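Local structure of glutamine synthetase (Helicobacter pylori, 5ZLI) at residues Pro79-Tyr84 against Val96-Asp100; Glu111-Ile117 against Val445-Phe450; Ala121-Leu125 against Leu385-Met389; Ala324-Lys330 against Glu462-Trp466. The protein is a bacterial glutamine synthetase of the I-beta type, a twelve-subunit assembly whose chain joins a beta-Grasp domain to a catalytic domain. One frame throughout, in Å; residues are numbered along the deposited sequence.

Contact 1. Residues Pro79-Tyr84 against Val96-Asp100; sequences PDLVRY and VVFCD
Pro79 and Asp80 lie on one strand, and Val96-Asp100 is part of a longer one running roughly antiparallel to it. The N-to-C directions of the short segments 79-81 and 96-100 differ by 128°, and their axes approach to 4.3 Å. Pro79 and Cys99 form an antiparallel non-hydrogen-bonded pair, with CA atoms 4.0 Å apart. One residue on, Asp80 N donates to Phe98 O at 2.8 Å, and Pro79 CA makes a CA-H...O contact of 3.2 Å with the same Phe98 O. Leu81 then centres an inverse gamma turn (phi/psi -93/58), closed by a weak bond from Val82 N to Asp80 O. Arg83 has positive phi (57/22). The chain so turns a corner at Val82 and Arg83, and Tyr84 comes back beside Val97, CA to CA 4.6 Å.

Pro79 and Cys99 lie on one face, CB to SG 3.8 Å. Val97 CG2 meets Pro79 CB at 4.0 Å and Leu81 CD2 at 3.5 Å. Phe98 (chi1 m) fits under the corner, its CE2 3.7 Å from Arg83 O. Tyr84 CB lies 3.0 Å from Val96 O.

The pairing belongs to the mixed sheet of the beta-Grasp region. Strand 26-32 flanks 94-103, and helix 9-20 packs on Leu81. Asp80 forms salt bridges to Arg115 and Lys119 of helix 114-128, and Arg83 to Asp243 of helix 238-258.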
loop_
_atom_site.group_PDB
_atom_site.type_symbol
_atom_site.label_atom_id
_atom_site.label_comp_id
_atom_site.label_asym_id
_atom_site.label_seq_id
_atom_site.Cartn_x
_atom_site.Cartn_y
_atom_site.Cartn_z
ATOM N N PRO B 79 -29.736 -42.620 -27.821
ATOM C CA PRO B 79 -29.090 -41.724 -28.779
ATOM C C PRO B 79 -29.883 -41.657 -30.075
ATOM O O PRO B 79 -30.425 -42.660 -30.541
ATOM C CB PRO B 79 -27.712 -42.362 -28.987
ATOM C CG PRO B 79 -27.530 -43.311 -27.817
ATOM C CD PRO B 79 -28.903 -43.798 -27.511
ATOM N N ASP B 80 -30.007 -40.446 -30.620
ATOM C CA ASP B 80 -30.530 -40.233 -31.968
ATOM C C ASP B 80 -29.347 -39.856 -32.862
ATOM O O ASP B 80 -28.647 -38.869 -32.602
ATOM C CB ASP B 80 -31.638 -39.173 -31.990
ATOM C CG ASP B 80 -32.410 -39.150 -33.316
ATOM O OD1 ASP B 80 -32.052 -39.914 -34.242
ATOM O OD2 ASP B 80 -33.409 -38.406 -33.425
ATOM N N LEU B 81 -29.108 -40.647 -33.901
ATOM C CA LEU B 81 -27.914 -40.426 -34.700
ATOM C C LEU B 81 -28.227 -39.510 -35.876
ATOM O O LEU B 81 -28.012 -39.836 -37.038
ATOM C CB LEU B 81 -27.321 -41.750 -35.147
ATOM C CG LEU B 81 -26.792 -42.467 -33.907
ATOM C CD1 LEU B 81 -26.289 -43.883 -34.193
ATOM C CD2 LEU B 81 -25.728 -41.614 -33.262
ATOM N N VAL B 82 -28.723 -38.320 -35.528
ATOM C CA VAL B 82 -28.915 -37.241 -36.485
ATOM C C VAL B 82 -28.298 -35.988 -35.891
ATOM O O VAL B 82 -28.315 -35.778 -34.672
ATOM C CB VAL B 82 -30.398 -36.990 -36.842
ATOM C CG1 VAL B 82 -30.976 -38.188 -37.590
ATOM C CG2 VAL B 82 -31.200 -36.660 -35.590
ATOM N N ARG B 83 -27.746 -35.155 -36.773
ATOM C CA ARG B 83 -27.164 -33.860 -36.435
ATOM C C ARG B 83 -26.054 -33.972 -35.395
ATOM O O ARG B 83 -25.739 -32.988 -34.707
ATOM C CB ARG B 83 -28.240 -32.871 -35.981
ATOM C CG ARG B 83 -29.165 -32.514 -37.130
ATOM C CD ARG B 83 -30.237 -31.553 -36.709
ATOM N NE ARG B 83 -31.139 -32.195 -35.766
ATOM C CZ ARG B 83 -32.071 -33.071 -36.108
ATOM N NH1 ARG B 83 -32.234 -33.437 -37.383
ATOM N NH2 ARG B 83 -32.833 -33.591 -35.161
ATOM N N TYR B 84 -25.447 -35.151 -35.263
ATOM C CA TYR B 84 -24.260 -35.254 -34.433
ATOM C C TYR B 84 -23.147 -34.389 -35.029
ATOM O O TYR B 84 -23.252 -33.877 -36.146
ATOM C CB TYR B 84 -23.822 -36.717 -34.249
ATOM C CG TYR B 84 -23.615 -37.551 -35.495
ATOM C CD1 TYR B 84 -22.489 -37.391 -36.280
ATOM C CD2 TYR B 84 -24.511 -38.556 -35.840
ATOM C CE1 TYR B 84 -22.275 -38.166 -37.401
ATOM C CE2 TYR B 84 -24.310 -39.351 -36.980
ATOM C CZ TYR B 84 -23.179 -39.144 -37.751
ATOM O OH TYR B 84 -22.922 -39.892 -38.867
ATOM N N VAL B 96 -20.398 -35.182 -30.460
ATOM C CA VAL B 96 -21.590 -35.006 -29.659
ATOM C C VAL B 96 -22.739 -35.662 -30.397
ATOM O O VAL B 96 -22.825 -35.599 -31.629
ATOM C CB VAL B 96 -21.857 -33.515 -29.382
ATOM C CG1 VAL B 96 -23.129 -33.335 -28.581
ATOM C CG2 VAL B 96 -20.681 -32.889 -28.639
ATOM N N VAL B 97 -23.585 -36.356 -29.649
ATOM C CA VAL B 97 -24.733 -37.041 -30.217
ATOM C C VAL B 97 -25.922 -36.795 -29.306
ATOM O O VAL B 97 -25.778 -36.788 -28.080
ATOM C CB VAL B 97 -24.464 -38.540 -30.417
ATOM C CG1 VAL B 97 -23.758 -39.065 -29.214
ATOM C CG2 VAL B 97 -25.780 -39.292 -30.708
ATOM N N PHE B 98 -27.064 -36.472 -29.914
ATOM C CA PHE B 98 -28.287 -36.203 -29.177
ATOM C C PHE B 98 -28.893 -37.480 -28.599
ATOM O O PHE B 98 -28.594 -38.593 -29.030
ATOM C CB PHE B 98 -29.317 -35.499 -30.064
ATOM C CG PHE B 98 -28.986 -34.069 -30.388
ATOM C CD1 PHE B 98 -29.415 -33.042 -29.540
ATOM C CD2 PHE B 98 -28.280 -33.732 -31.547
ATOM C CE1 PHE B 98 -29.147 -31.708 -29.837
ATOM C CE2 PHE B 98 -27.994 -32.389 -31.851
ATOM C CZ PHE B 98 -28.431 -31.385 -30.994
ATOM N N CYS B 99 -29.725 -37.298 -27.570
ATOM C CA CYS B 99 -30.402 -38.405 -26.913
ATOM C C CYS B 99 -31.773 -37.978 -26.394
ATOM O O CYS B 99 -32.030 -36.800 -26.141
ATOM C CB CYS B 99 -29.548 -38.966 -25.772
ATOM S SG CYS B 99 -27.944 -39.603 -26.330
ATOM N N ASP B 100 -32.668 -38.950 -26.294
ATOM C CA ASP B 100 -33.895 -38.845 -25.517
ATOM C C ASP B 100 -33.845 -39.811 -24.348
ATOM O O ASP B 100 -33.072 -40.767 -24.338
ATOM C CB ASP B 100 -35.140 -39.110 -26.360
ATOM C CG ASP B 100 -35.322 -38.074 -27.462
ATOM O OD1 ASP B 100 -35.532 -36.890 -27.107
ATOM O OD2 ASP B 100 -35.257 -38.434 -28.670
#

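Contact 2. Residues Glu111-Ile117 against Val445-Phe450; sequences EKCPRSI and VFSEEF
Val445 still has helical backbone angles; Phe446 and Ser447 are extended and lead into a helix that starts at Glu448. They run past the loop Glu111-Cys113 and the first turn of the helix from Pro114. Val445 lies beside Ile117, CA to CA 6.1 Å, with CG1 4.3 Å from Ile117 CG2. Phe446 (chi1 m) offers a ring face to Ile117 CG2, which sits 4.0 Å from the ring centroid. Ser447, chi1 p, is at the N-cap position; its OG donates to Glu111 OE1 at 2.6 Å. Glu449 OE2 is 3.5 Å from Glu111 OE2, two like charges that share a salt-bridge partner, Lys106. Phe450, chi1 t, takes Ile117 CD1 (chi1 m, chi2 t) over its face, 3.6 Å from the centroid and 5° off the normal. Phe450 CD1 is 3.8 Å from Lys112 CA.

Cys113 is at the N-cap of the helix from Pro114; its SG accepts a weak bond from Ser116 N at 3.4 Å. Two helix starts thus meet through CH-pi packing, where helices 114-128 and 448-466 begin in the catalytic region.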
loop_
_atom_site.group_PDB
_atom_site.type_symbol
_atom_site.label_atom_id
_atom_site.label_comp_id
_atom_site.label_asym_id
_atom_site.label_seq_id
_atom_site.Cartn_x
_atom_site.Cartn_y
_atom_site.Cartn_z
ATOM N N GLU B 111 -42.389 -39.586 -21.096
ATOM C CA GLU B 111 -43.383 -38.558 -21.365
ATOM C C GLU B 111 -42.973 -37.196 -20.807
ATOM O O GLU B 111 -43.577 -36.185 -21.186
ATOM C CB GLU B 111 -44.753 -39.030 -20.841
ATOM C CG GLU B 111 -44.914 -39.097 -19.311
ATOM C CD GLU B 111 -46.145 -39.893 -18.890
ATOM O OE1 GLU B 111 -47.264 -39.457 -19.193
ATOM O OE2 GLU B 111 -45.995 -40.961 -18.246
ATOM N N LYS B 112 -41.929 -37.136 -19.973
ATOM C CA LYS B 112 -41.433 -35.876 -19.419
ATOM C C LYS B 112 -40.097 -35.473 -20.019
ATOM O O LYS B 112 -39.504 -34.477 -19.583
ATOM C CB LYS B 112 -41.312 -35.976 -17.894
ATOM C CG LYS B 112 -42.613 -36.282 -17.180
ATOM C CD LYS B 112 -42.570 -35.969 -15.695
ATOM C CE LYS B 112 -41.903 -37.073 -14.921
ATOM N NZ LYS B 112 -42.176 -36.920 -13.464
ATOM N N CYS B 113 -39.663 -36.173 -21.074
ATOM C CA CYS B 113 -38.453 -35.816 -21.795
ATOM C C CYS B 113 -38.831 -34.750 -22.816
ATOM O O CYS B 113 -39.564 -35.050 -23.759
ATOM C CB CYS B 113 -37.843 -37.036 -22.476
ATOM S SG CYS B 113 -36.536 -36.614 -23.662
ATOM N N PRO B 114 -38.352 -33.513 -22.674
ATOM C CA PRO B 114 -38.790 -32.448 -23.576
ATOM C C PRO B 114 -38.535 -32.750 -25.038
ATOM O O PRO B 114 -39.366 -32.425 -25.899
ATOM C CB PRO B 114 -37.971 -31.248 -23.103
ATOM C CG PRO B 114 -37.590 -31.554 -21.731
ATOM C CD PRO B 114 -37.371 -33.025 -21.694
ATOM N N ARG B 115 -37.354 -33.268 -25.362
ATOM C CA ARG B 115 -37.101 -33.627 -26.748
ATOM C C ARG B 115 -38.038 -34.758 -27.222
ATOM O O ARG B 115 -38.391 -34.815 -28.411
ATOM C CB ARG B 115 -35.624 -33.969 -26.900
ATOM C CG ARG B 115 -35.192 -33.990 -28.299
ATOM C CD ARG B 115 -33.711 -34.181 -28.473
ATOM N NE ARG B 115 -33.558 -35.358 -29.316
ATOM C CZ ARG B 115 -33.333 -35.345 -30.625
ATOM N NH1 ARG B 115 -33.194 -34.204 -31.272
ATOM N NH2 ARG B 115 -33.252 -36.488 -31.285
ATOM N N SER B 116 -38.474 -35.647 -26.308
ATOM C CA SER B 116 -39.493 -36.645 -26.647
ATOM C C SER B 116 -40.845 -35.985 -26.899
ATOM O O SER B 116 -41.608 -36.412 -27.776
ATOM C CB SER B 116 -39.621 -37.686 -25.538
ATOM O OG SER B 116 -38.527 -38.579 -25.494
ATOM N N ILE B 117 -41.189 -34.986 -26.089
ATOM C CA ILE B 117 -42.381 -34.196 -26.362
ATOM C C ILE B 117 -42.312 -33.581 -27.757
ATOM O O ILE B 117 -43.285 -33.631 -28.513
ATOM C CB ILE B 117 -42.573 -33.119 -25.269
ATOM C CG1 ILE B 117 -42.861 -33.787 -23.913
ATOM C CG2 ILE B 117 -43.657 -32.068 -25.658
ATOM C CD1 ILE B 117 -42.993 -32.830 -22.719
ATOM N N VAL B 445 -49.663 -35.495 -25.991
ATOM C CA VAL B 445 -48.400 -34.845 -26.347
ATOM C C VAL B 445 -47.766 -34.256 -25.094
ATOM O O VAL B 445 -46.586 -34.489 -24.792
ATOM C CB VAL B 445 -48.627 -33.775 -27.445
ATOM C CG1 VAL B 445 -47.329 -33.026 -27.783
ATOM C CG2 VAL B 445 -49.198 -34.383 -28.717
ATOM N N PHE B 446 -48.560 -33.530 -24.326
ATOM C CA PHE B 446 -48.201 -33.044 -23.004
ATOM C C PHE B 446 -49.063 -33.871 -22.049
ATOM O O PHE B 446 -50.225 -33.554 -21.803
ATOM C CB PHE B 446 -48.481 -31.526 -22.874
ATOM C CG PHE B 446 -47.548 -30.635 -23.686
ATOM C CD1 PHE B 446 -47.564 -30.653 -25.077
ATOM C CD2 PHE B 446 -46.727 -29.717 -23.058
ATOM C CE1 PHE B 446 -46.745 -29.839 -25.799
ATOM C CE2 PHE B 446 -45.911 -28.885 -23.789
ATOM C CZ PHE B 446 -45.924 -28.953 -25.161
ATOM N N SER B 447 -48.512 -34.952 -21.530
ATOM C CA SER B 447 -49.258 -35.720 -20.545
ATOM C C SER B 447 -49.438 -34.905 -19.263
ATOM O O SER B 447 -48.650 -34.012 -18.948
ATOM C CB SER B 447 -48.556 -37.035 -20.275
ATOM O OG SER B 447 -47.516 -36.860 -19.349
ATOM N N GLU B 448 -50.498 -35.206 -18.515
ATOM C CA GLU B 448 -50.798 -34.381 -17.349
ATOM C C GLU B 448 -49.745 -34.533 -16.269
ATOM O O GLU B 448 -49.411 -33.550 -15.595
ATOM C CB GLU B 448 -52.184 -34.702 -16.799
ATOM C CG GLU B 448 -52.502 -34.024 -15.456
ATOM C CD GLU B 448 -53.176 -32.674 -15.546
ATOM O OE1 GLU B 448 -53.423 -32.184 -16.677
ATOM O OE2 GLU B 448 -53.469 -32.118 -14.455
ATOM N N GLU B 449 -49.212 -35.743 -16.071
ATOM C CA GLU B 449 -48.107 -35.893 -15.127
ATOM C C GLU B 449 -47.018 -34.867 -15.419
ATOM O O GLU B 449 -46.622 -34.105 -14.532
ATOM C CB GLU B 449 -47.569 -37.320 -15.155
ATOM C CG GLU B 449 -48.188 -38.165 -14.044
ATOM C CD GLU B 449 -48.312 -39.648 -14.379
ATOM O OE1 GLU B 449 -49.204 -40.320 -13.799
ATOM O OE2 GLU B 449 -47.523 -40.141 -15.212
ATOM N N PHE B 450 -46.590 -34.770 -16.681
ATOM C CA PHE B 450 -45.592 -33.760 -17.038
ATOM C C PHE B 450 -46.038 -32.347 -16.643
ATOM O O PHE B 450 -45.270 -31.612 -16.021
ATOM C CB PHE B 450 -45.267 -33.805 -18.541
ATOM C CG PHE B 450 -44.458 -32.608 -19.026
ATOM C CD1 PHE B 450 -43.085 -32.553 -18.850
ATOM C CD2 PHE B 450 -45.085 -31.510 -19.601
ATOM C CE1 PHE B 450 -42.359 -31.444 -19.276
ATOM C CE2 PHE B 450 -44.358 -30.420 -20.007
ATOM C CZ PHE B 450 -42.997 -30.386 -19.834
#

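Contact 3. Residues Ala121-Leu125 against Leu385-Met389; sequences ALQHL and LMAGM
Two helical segments, Ala121-Leu125 and Leu385-Met389, run nearly side by side in the same sense, 26° apart in direction. Their axes come no closer than 10.3 Å, so long side chains fill the gap. CA atoms pair Ala121 with Met386 at 6.8 Å and Leu125 with Met389 at 7.8 Å. Leu385 (chi1 t, chi2 p) reaches across, its CD2 3.4 Å from Ala121 O and its CD1 4.1 Å from Leu125 CD2. Leu125 has the same t, p rotamer. Met389 is m, t, p and extends until its CE is 3.3 Å from His124 CE1 and its SD 3.7 Å from Leu125 CB. Met386 folds back as m, m, m; its SD is 4.4 Å from Ala121 CB and its CE 3.8 Å from His124 ND1. His124 (chi1 t) therefore has both methionines beside it, with sulfur-aromatic distances to the ring centroid of 4.7 Å for Met386 SD and 4.5 Å for Met389 SD, both oblique. Helices 114-128 and 377-393 are joined here by apolar and sulfur-aromatic packing, without hydrogen bonds between the segments.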
loop_
_atom_site.group_PDB
_atom_site.type_symbol
_atom_site.label_atom_id
_atom_site.label_comp_id
_atom_site.label_asym_id
_atom_site.label_seq_id
_atom_site.Cartn_x
_atom_site.Cartn_y
_atom_site.Cartn_z
ATOM N N ALA B 121 -45.067 -33.917 -30.542
ATOM C CA ALA B 121 -45.814 -32.741 -30.985
ATOM C C ALA B 121 -45.775 -32.577 -32.490
ATOM O O ALA B 121 -46.731 -32.069 -33.080
ATOM C CB ALA B 121 -45.272 -31.479 -30.326
ATOM N N LEU B 122 -44.631 -32.870 -33.104
ATOM C CA LEU B 122 -44.532 -32.844 -34.554
ATOM C C LEU B 122 -45.160 -34.072 -35.185
ATOM O O LEU B 122 -45.572 -34.019 -36.345
ATOM C CB LEU B 122 -43.075 -32.697 -34.992
ATOM C CG LEU B 122 -42.762 -32.807 -36.487
ATOM C CD1 LEU B 122 -43.425 -31.704 -37.299
ATOM C CD2 LEU B 122 -41.248 -32.796 -36.682
ATOM N N GLN B 123 -45.259 -35.177 -34.458
ATOM C CA GLN B 123 -45.915 -36.324 -35.067
ATOM C C GLN B 123 -47.432 -36.232 -34.959
ATOM O O GLN B 123 -48.130 -36.726 -35.848
ATOM C CB GLN B 123 -45.371 -37.612 -34.456
ATOM C CG GLN B 123 -44.125 -38.169 -35.198
ATOM C CD GLN B 123 -42.886 -37.216 -35.269
ATOM O OE1 GLN B 123 -42.946 -36.017 -34.967
ATOM N NE2 GLN B 123 -41.756 -37.784 -35.674
ATOM N N HIS B 124 -47.958 -35.566 -33.918
ATOM C CA HIS B 124 -49.397 -35.313 -33.842
ATOM C C HIS B 124 -49.902 -34.517 -35.034
ATOM O O HIS B 124 -51.084 -34.621 -35.358
ATOM C CB HIS B 124 -49.787 -34.564 -32.556
ATOM C CG HIS B 124 -51.203 -34.058 -32.557
ATOM N ND1 HIS B 124 -51.521 -32.722 -32.666
ATOM C CD2 HIS B 124 -52.385 -34.720 -32.489
ATOM C CE1 HIS B 124 -52.836 -32.581 -32.659
ATOM N NE2 HIS B 124 -53.383 -33.779 -32.554
ATOM N N LEU B 125 -49.049 -33.719 -35.689
ATOM C CA LEU B 125 -49.497 -32.962 -36.854
ATOM C C LEU B 125 -49.581 -33.846 -38.098
ATOM O O LEU B 125 -50.605 -33.856 -38.794
ATOM C CB LEU B 125 -48.576 -31.760 -37.105
ATOM C CG LEU B 125 -48.744 -30.881 -38.367
ATOM C CD1 LEU B 125 -50.140 -30.227 -38.450
ATOM C CD2 LEU B 125 -47.634 -29.832 -38.489
ATOM N N LEU B 385 -46.752 -25.137 -31.619
ATOM C CA LEU B 385 -47.442 -25.886 -32.662
ATOM C C LEU B 385 -48.769 -26.438 -32.169
ATOM O O LEU B 385 -49.762 -26.387 -32.891
ATOM C CB LEU B 385 -46.555 -26.987 -33.215
ATOM C CG LEU B 385 -47.326 -27.841 -34.222
ATOM C CD1 LEU B 385 -47.750 -27.070 -35.482
ATOM C CD2 LEU B 385 -46.458 -29.058 -34.612
ATOM N N MET B 386 -48.825 -26.931 -30.935
ATOM C CA MET B 386 -50.092 -27.438 -30.406
ATOM C C MET B 386 -51.139 -26.340 -30.287
ATOM O O MET B 386 -52.338 -26.625 -30.340
ATOM C CB MET B 386 -49.910 -28.084 -29.033
ATOM C CG MET B 386 -49.050 -29.330 -28.957
ATOM S SD MET B 386 -49.543 -30.727 -29.968
ATOM C CE MET B 386 -51.032 -31.278 -29.140
ATOM N N ALA B 387 -50.725 -25.092 -30.112
ATOM C CA ALA B 387 -51.709 -24.026 -29.998
ATOM C C ALA B 387 -52.183 -23.543 -31.348
ATOM O O ALA B 387 -53.334 -23.106 -31.478
ATOM C CB ALA B 387 -51.142 -22.844 -29.230
ATOM N N GLY B 388 -51.298 -23.555 -32.343
ATOM C CA GLY B 388 -51.727 -23.200 -33.676
ATOM C C GLY B 388 -52.648 -24.236 -34.275
ATOM O O GLY B 388 -53.620 -23.885 -34.951
ATOM N N MET B 389 -52.440 -25.511 -33.932
ATOM C CA MET B 389 -53.268 -26.562 -34.515
ATOM C C MET B 389 -54.670 -26.529 -33.942
ATOM O O MET B 389 -55.644 -26.781 -34.661
ATOM C CB MET B 389 -52.646 -27.937 -34.285
ATOM C CG MET B 389 -51.443 -28.242 -35.138
ATOM S SD MET B 389 -50.772 -29.881 -34.756
ATOM C CE MET B 389 -52.129 -30.890 -35.365
#

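Contact 4. Residues Ala324-Lys330 against Glu462-Trp466; sequences ASTNSYK and EVFPW
Trp466, with chi1 t, brings its indole up against Thr326 and the end of Lys330. Thr326 CG2 is 3.7 Å from Trp466 CE3, and Lys330 NZ is 3.2 Å from Trp466 NE1. The latter are two donors and do not bond to each other. Lys330 reaches this point with chi angles m, m, t, p.

The backbones are two helical pieces, 71° apart in direction and 11.3 Å apart at the closest approach of their axes. Residues 326-330 form a weakly bonded helix, with Tyr329 N to Thr326 O at 3.0 Å. Residues 462-466 end a long helix that is kinked at Pro465, although Trp466 N still bonds to Glu462 O at 3.2 Å. The CA atoms come nearest at Ser325 and Glu462, 6.2 Å apart. There Glu462 (chi1 m) places CG 4.3 Å from Ser325 CB and its CD 3.8 Å from Ala324 O. Thr326 CG2 also lies 4.5 Å from Val463 CG2.

The site is at a subunit interface. Trp466 stacks on Trp466 of the second subunit. Lys330 forms a salt bridge to Glu474 of that subunit, which also accepts from Thr326 OG1. Within the chain the contact is thus packing between side chains, while the polar ends of Lys330 and Thr326 are satisfied across the interface. The same residues serve both the fold and the assembly.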
loop_
_atom_site.group_PDB
_atom_site.type_symbol
_atom_site.label_atom_id
_atom_site.label_comp_id
_atom_site.label_asym_id
_atom_site.label_seq_id
_atom_site.Cartn_x
_atom_site.Cartn_y
_atom_site.Cartn_z
ATOM N N ALA B 324 -40.424 -18.681 -19.680
ATOM C CA ALA B 324 -40.486 -19.678 -18.624
ATOM C C ALA B 324 -39.663 -19.298 -17.397
ATOM O O ALA B 324 -39.447 -20.144 -16.515
ATOM C CB ALA B 324 -40.059 -21.038 -19.178
ATOM N N SER B 325 -39.189 -18.057 -17.326
ATOM C CA SER B 325 -38.522 -17.537 -16.143
ATOM C C SER B 325 -39.181 -16.232 -15.763
ATOM O O SER B 325 -39.777 -15.545 -16.591
ATOM C CB SER B 325 -37.045 -17.273 -16.371
ATOM O OG SER B 325 -36.894 -16.293 -17.363
ATOM N N THR B 326 -39.064 -15.885 -14.499
ATOM C CA THR B 326 -39.520 -14.567 -14.114
ATOM C C THR B 326 -38.719 -13.472 -14.811
ATOM O O THR B 326 -39.210 -12.349 -15.004
ATOM C CB THR B 326 -39.458 -14.485 -12.619
ATOM O OG1 THR B 326 -38.193 -15.033 -12.227
ATOM C CG2 THR B 326 -40.589 -15.299 -12.063
ATOM N N ASN B 327 -37.484 -13.770 -15.181
ATOM C CA ASN B 327 -36.712 -12.765 -15.879
ATOM C C ASN B 327 -37.332 -12.455 -17.238
ATOM O O ASN B 327 -37.148 -11.357 -17.778
ATOM C CB ASN B 327 -35.286 -13.235 -16.050
ATOM C CG ASN B 327 -34.408 -12.132 -16.437
ATOM O OD1 ASN B 327 -33.836 -12.104 -17.529
ATOM N ND2 ASN B 327 -34.282 -11.174 -15.534
ATOM N N SER B 328 -38.058 -13.405 -17.811
ATOM C CA SER B 328 -38.771 -13.126 -19.052
ATOM C C SER B 328 -39.665 -11.910 -18.924
ATOM O O SER B 328 -39.739 -11.082 -19.835
ATOM C CB SER B 328 -39.588 -14.330 -19.459
ATOM O OG SER B 328 -38.710 -15.405 -19.665
ATOM N N TYR B 329 -40.258 -11.728 -17.764
ATOM C CA TYR B 329 -41.269 -10.710 -17.599
ATOM C C TYR B 329 -40.692 -9.340 -17.289
ATOM O O TYR B 329 -41.424 -8.360 -17.365
ATOM C CB TYR B 329 -42.238 -11.160 -16.520
ATOM C CG TYR B 329 -42.923 -12.403 -16.956
ATOM C CD1 TYR B 329 -44.143 -12.348 -17.636
ATOM C CD2 TYR B 329 -42.324 -13.637 -16.775
ATOM C CE1 TYR B 329 -44.765 -13.502 -18.079
ATOM C CE2 TYR B 329 -42.941 -14.806 -17.211
ATOM C CZ TYR B 329 -44.159 -14.730 -17.855
ATOM O OH TYR B 329 -44.754 -15.891 -18.276
ATOM N N LYS B 330 -39.410 -9.243 -16.937
ATOM C CA LYS B 330 -38.742 -7.947 -16.939
ATOM C C LYS B 330 -38.518 -7.412 -18.342
ATOM O O LYS B 330 -38.291 -6.213 -18.506
ATOM C CB LYS B 330 -37.416 -8.054 -16.192
ATOM C CG LYS B 330 -37.560 -8.852 -14.911
ATOM C CD LYS B 330 -37.965 -7.938 -13.745
ATOM C CE LYS B 330 -38.641 -8.748 -12.657
ATOM N NZ LYS B 330 -37.903 -9.956 -12.260
ATOM N N GLU B 462 -38.278 -20.822 -9.811
ATOM C CA GLU B 462 -38.304 -19.415 -10.216
ATOM C C GLU B 462 -39.246 -18.530 -9.411
ATOM O O GLU B 462 -38.879 -17.411 -9.069
ATOM C CB GLU B 462 -38.643 -19.283 -11.701
ATOM C CG GLU B 462 -37.455 -19.470 -12.653
ATOM C CD GLU B 462 -37.422 -20.810 -13.361
ATOM O OE1 GLU B 462 -36.470 -21.038 -14.140
ATOM O OE2 GLU B 462 -38.339 -21.637 -13.153
ATOM N N VAL B 463 -40.472 -18.960 -9.149
ATOM C CA VAL B 463 -41.458 -18.060 -8.571
ATOM C C VAL B 463 -41.234 -17.896 -7.072
ATOM O O VAL B 463 -40.962 -16.790 -6.582
ATOM C CB VAL B 463 -42.881 -18.545 -8.884
ATOM C CG1 VAL B 463 -43.860 -17.583 -8.266
ATOM C CG2 VAL B 463 -43.108 -18.615 -10.399
ATOM N N PHE B 464 -41.335 -19.000 -6.327
ATOM C CA PHE B 464 -41.145 -18.953 -4.879
ATOM C C PHE B 464 -39.827 -18.304 -4.460
ATOM O O PHE B 464 -39.801 -17.669 -3.391
ATOM C CB PHE B 464 -41.249 -20.368 -4.276
ATOM C CG PHE B 464 -42.601 -21.022 -4.426
ATOM C CD1 PHE B 464 -43.763 -20.353 -4.055
ATOM C CD2 PHE B 464 -42.709 -22.321 -4.886
ATOM C CE1 PHE B 464 -45.013 -20.966 -4.172
ATOM C CE2 PHE B 464 -43.945 -22.927 -5.012
ATOM C CZ PHE B 464 -45.098 -22.248 -4.653
ATOM N N PRO B 465 -38.710 -18.490 -5.164
ATOM C CA PRO B 465 -37.504 -17.712 -4.822
ATOM C C PRO B 465 -37.563 -16.227 -5.184
ATOM O O PRO B 465 -36.977 -15.403 -4.474
ATOM C CB PRO B 465 -36.396 -18.457 -5.570
ATOM C CG PRO B 465 -36.907 -19.849 -5.705
ATOM C CD PRO B 465 -38.374 -19.667 -5.980
ATOM N N TRP B 466 -38.143 -15.861 -6.317
ATOM C CA TRP B 466 -38.263 -14.445 -6.660
ATOM C C TRP B 466 -39.306 -13.724 -5.805
ATOM O O TRP B 466 -39.179 -12.512 -5.567
ATOM C CB TRP B 466 -38.597 -14.301 -8.145
ATOM C CG TRP B 466 -38.798 -12.899 -8.617
ATOM C CD1 TRP B 466 -37.870 -11.883 -8.655
ATOM C CD2 TRP B 466 -40.009 -12.348 -9.117
ATOM N NE1 TRP B 466 -38.434 -10.735 -9.166
ATOM C CE2 TRP B 466 -39.753 -10.998 -9.453
ATOM C CE3 TRP B 466 -41.286 -12.864 -9.321
ATOM C CZ2 TRP B 466 -40.735 -10.170 -9.982
ATOM C CZ3 TRP B 466 -42.251 -12.047 -9.834
ATOM C CH2 TRP B 466 -41.971 -10.713 -10.170
#

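In the fold
Contact 1 comes first along the chain and belongs to the beta-Grasp region; the other three lie in the catalytic region. Contacts 1 and 2 have centres about 19 Å apart and touch, with Arg115 of contact 2 bridging to Asp80 of contact 1, so charged groups join the two regions. Contacts 2 and 3, whose centres are about 13 Å apart, share helix 114-128, and Val445 packs on Ala121 and Met386. Both segments of contact 3 fall between those of contact 2 in sequence. Contact 4 uses the far end of helix 448-466, which starts in contact 2, with its centre about 22 Å from that of contact 2. That helix links the interior packing to a subunit interface.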